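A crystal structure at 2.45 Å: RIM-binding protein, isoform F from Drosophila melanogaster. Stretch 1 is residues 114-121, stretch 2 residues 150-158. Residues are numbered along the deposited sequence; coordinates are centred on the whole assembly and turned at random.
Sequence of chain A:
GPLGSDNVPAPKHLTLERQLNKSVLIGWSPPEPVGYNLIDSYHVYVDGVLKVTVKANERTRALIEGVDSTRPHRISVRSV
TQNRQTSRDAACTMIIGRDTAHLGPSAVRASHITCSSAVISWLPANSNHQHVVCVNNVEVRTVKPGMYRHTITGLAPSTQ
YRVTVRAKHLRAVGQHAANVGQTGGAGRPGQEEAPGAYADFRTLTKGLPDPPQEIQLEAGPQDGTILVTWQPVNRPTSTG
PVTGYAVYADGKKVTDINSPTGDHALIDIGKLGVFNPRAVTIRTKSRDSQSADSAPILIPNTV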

# COMPACT_ATOMS: atom_id res chain seq x y z
N THR A 114 -11.09 5.74 -9.05
CA THR A 114 -12.23 6.03 -9.90
C THR A 114 -11.97 7.36 -10.61
O THR A 114 -10.87 7.92 -10.54
CB THR A 114 -13.54 6.07 -9.10
OG1 THR A 114 -13.54 7.20 -8.21
CG2 THR A 114 -13.71 4.81 -8.30
N CYS A 115 -13.00 7.90 -11.28
CA CYS A 115 -12.84 9.19 -11.93
C CYS A 115 -12.77 10.34 -10.93
O CYS A 115 -12.37 11.45 -11.31
CB CYS A 115 -13.96 9.44 -12.93
SG CYS A 115 -15.57 9.05 -12.30
N SER A 116 -13.17 10.12 -9.68
CA SER A 116 -13.25 11.21 -8.72
C SER A 116 -12.64 10.88 -7.36
O SER A 116 -12.75 11.71 -6.44
CB SER A 116 -14.70 11.61 -8.51
OG SER A 116 -15.35 10.58 -7.80
N SER A 117 -12.00 9.73 -7.19
CA SER A 117 -11.57 9.33 -5.86
C SER A 117 -10.51 8.24 -5.96
O SER A 117 -10.32 7.62 -7.01
CB SER A 117 -12.76 8.83 -5.04
OG SER A 117 -13.19 7.57 -5.53
N ALA A 118 -9.84 8.00 -4.83
CA ALA A 118 -8.83 6.96 -4.73
C ALA A 118 -8.64 6.62 -3.26
O ALA A 118 -8.87 7.45 -2.38
CB ALA A 118 -7.50 7.40 -5.36
N VAL A 119 -8.25 5.38 -2.99
CA VAL A 119 -7.87 4.97 -1.64
C VAL A 119 -6.35 5.09 -1.54
O VAL A 119 -5.62 4.52 -2.37
CB VAL A 119 -8.35 3.55 -1.32
CG1 VAL A 119 -7.60 2.95 -0.10
CG2 VAL A 119 -9.85 3.55 -1.05
N ILE A 120 -5.89 5.85 -0.56
CA ILE A 120 -4.47 6.09 -0.31
C ILE A 120 -4.06 5.29 0.91
O ILE A 120 -4.63 5.47 1.99
CB ILE A 120 -4.18 7.59 -0.08
CG1 ILE A 120 -4.78 8.47 -1.19
CG2 ILE A 120 -2.68 7.80 0.11
CD1 ILE A 120 -4.20 8.22 -2.56
N SER A 121 -3.03 4.46 0.75
CA SER A 121 -2.42 3.67 1.81
C SER A 121 -0.96 4.05 1.98
O SER A 121 -0.31 4.56 1.05
CB SER A 121 -2.51 2.17 1.50
OG SER A 121 -3.85 1.79 1.21
N HIS A 150 -6.69 6.08 3.66
CA HIS A 150 -7.71 7.12 3.61
C HIS A 150 -8.19 7.33 2.19
O HIS A 150 -7.37 7.46 1.27
CB HIS A 150 -7.20 8.44 4.18
CG HIS A 150 -8.24 9.50 4.16
ND1 HIS A 150 -9.31 9.50 5.03
CD2 HIS A 150 -8.41 10.57 3.35
CE1 HIS A 150 -10.08 10.53 4.77
NE2 HIS A 150 -9.57 11.18 3.74
N THR A 151 -9.50 7.41 2.01
CA THR A 151 -10.07 7.72 0.71
C THR A 151 -10.05 9.22 0.46
O THR A 151 -10.56 9.99 1.28
CB THR A 151 -11.50 7.20 0.63
OG1 THR A 151 -11.51 5.78 0.85
CG2 THR A 151 -12.08 7.52 -0.74
N ILE A 152 -9.45 9.64 -0.66
CA ILE A 152 -9.51 11.04 -1.10
C ILE A 152 -10.60 11.17 -2.15
O ILE A 152 -10.75 10.30 -3.02
CB ILE A 152 -8.15 11.53 -1.64
CG1 ILE A 152 -7.58 10.55 -2.68
CG2 ILE A 152 -7.18 11.81 -0.49
CD1 ILE A 152 -6.44 11.15 -3.52
N THR A 153 -11.37 12.25 -2.07
CA THR A 153 -12.44 12.57 -3.02
C THR A 153 -12.18 13.95 -3.63
O THR A 153 -11.10 14.53 -3.48
CB THR A 153 -13.82 12.51 -2.36
OG1 THR A 153 -13.88 13.43 -1.26
CG2 THR A 153 -14.12 11.11 -1.88
N GLY A 154 -13.17 14.46 -4.36
CA GLY A 154 -13.00 15.78 -4.94
C GLY A 154 -12.07 15.84 -6.13
O GLY A 154 -11.61 16.94 -6.50
N LEU A 155 -11.74 14.69 -6.73
CA LEU A 155 -10.85 14.67 -7.88
C LEU A 155 -11.66 14.82 -9.17
O LEU A 155 -12.87 14.60 -9.21
CB LEU A 155 -10.03 13.38 -7.91
CG LEU A 155 -9.31 12.97 -6.62
CD1 LEU A 155 -8.37 11.82 -6.85
CD2 LEU A 155 -8.55 14.14 -6.03
N ALA A 156 -10.98 15.24 -10.20
CA ALA A 156 -11.52 15.36 -11.54
C ALA A 156 -11.12 14.13 -12.37
O ALA A 156 -10.09 13.51 -12.11
CB ALA A 156 -11.01 16.63 -12.22
N PRO A 157 -11.92 13.74 -13.37
CA PRO A 157 -11.60 12.52 -14.12
C PRO A 157 -10.40 12.74 -15.03
O PRO A 157 -10.07 13.86 -15.42
CB PRO A 157 -12.87 12.24 -14.93
CG PRO A 157 -13.80 13.44 -14.70
CD PRO A 157 -13.02 14.50 -13.99
N SER A 158 -9.75 11.62 -15.37
CA SER A 158 -8.64 11.62 -16.34
C SER A 158 -7.56 12.64 -15.99
O SER A 158 -6.98 13.28 -16.87
CB SER A 158 -9.17 11.85 -17.75
OG SER A 158 -8.34 11.20 -18.69

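The two stretches are joined chiefly by backbone hydrogen bonds between antiparallel strands 118-121 and 150-152. At one end of the ladder, Ile120 and His150 form a reciprocal pair: His150 N donates to Ile120 O at 2.7 Å, and Ile120 N donates to His150 O at 2.9 Å. Two residues along, the pattern repeats, with Ile152 N 2.8 Å from Ala118 O and Ala118 N 3.1 Å from Ile152 O. Val119 and Thr151 lie between these pairs at a non-hydrogen-bonded position, where the CA atoms of Val119 and Thr151 come to 4.2 Å, compared with 5.5 Å for those of Ala118 and Ile152.

Beyond the strands, the pairing continues in looser form. Leu155 N donates to Ser116 O at 3.2 Å, a bond formed just after Thr153 and Gly154. Gly154 has a positive phi of 74°, a conformation that favours glycine. CA-H...O contacts supplement the ladder: Thr151 CA lies 3.3 Å from Ala118 O, Ser117 CA 3.1 Å from Ile152 O, and Ser116 CA 3.4 Å from Leu155 O. At the far end, Cys115 O approaches Pro157 CA at 3.1 Å; the proline nitrogen has no hydrogen to offer this carbonyl.

The loop before the first strand is braced internally. Thr114 N donates to Ser117 O at 2.9 Å, Ser116 N donates to Thr114 OG1 at 3.3 Å, and the hydroxyls Thr114 OG1 and Ser117 OG are hydrogen-bonded at 2.7 Å. The short side chain of Thr114 suits this loop, since its OG1 sits close enough to the backbone to accept from Ser116 N while also bonding to Ser117 OG.

Side chains alternate between the faces of the sheet. Ala118, Ile120, His150 and Ile152 share one face, on which Ala118, Ile120 and Ile152 are buried. Ile152 CG1 lies 3.8 Å from Ile120 CG1 and 4.1 Å from Ala118 CB, so its branched side chain packs against both, while the alanine methyl adds apolar surface with little bulk. His150, with chi1 in the t rotamer, is partly exposed, a setting compatible with its polar ring. The other face carries Val119 and Thr151, where Val119 CG2 meets Thr151 OG1 at 3.4 Å; the threonine suits its exposed position by pairing a beta-branched shape with a polar hydroxyl.

Packing extends into the loops. Leu155 points toward the first stretch, its CD1 4.2 Å from Ser117 CA, and Cys115 CB touches Pro157 CB at 3.6 Å. Altogether, the contact buries 546 Å², summed over both sides.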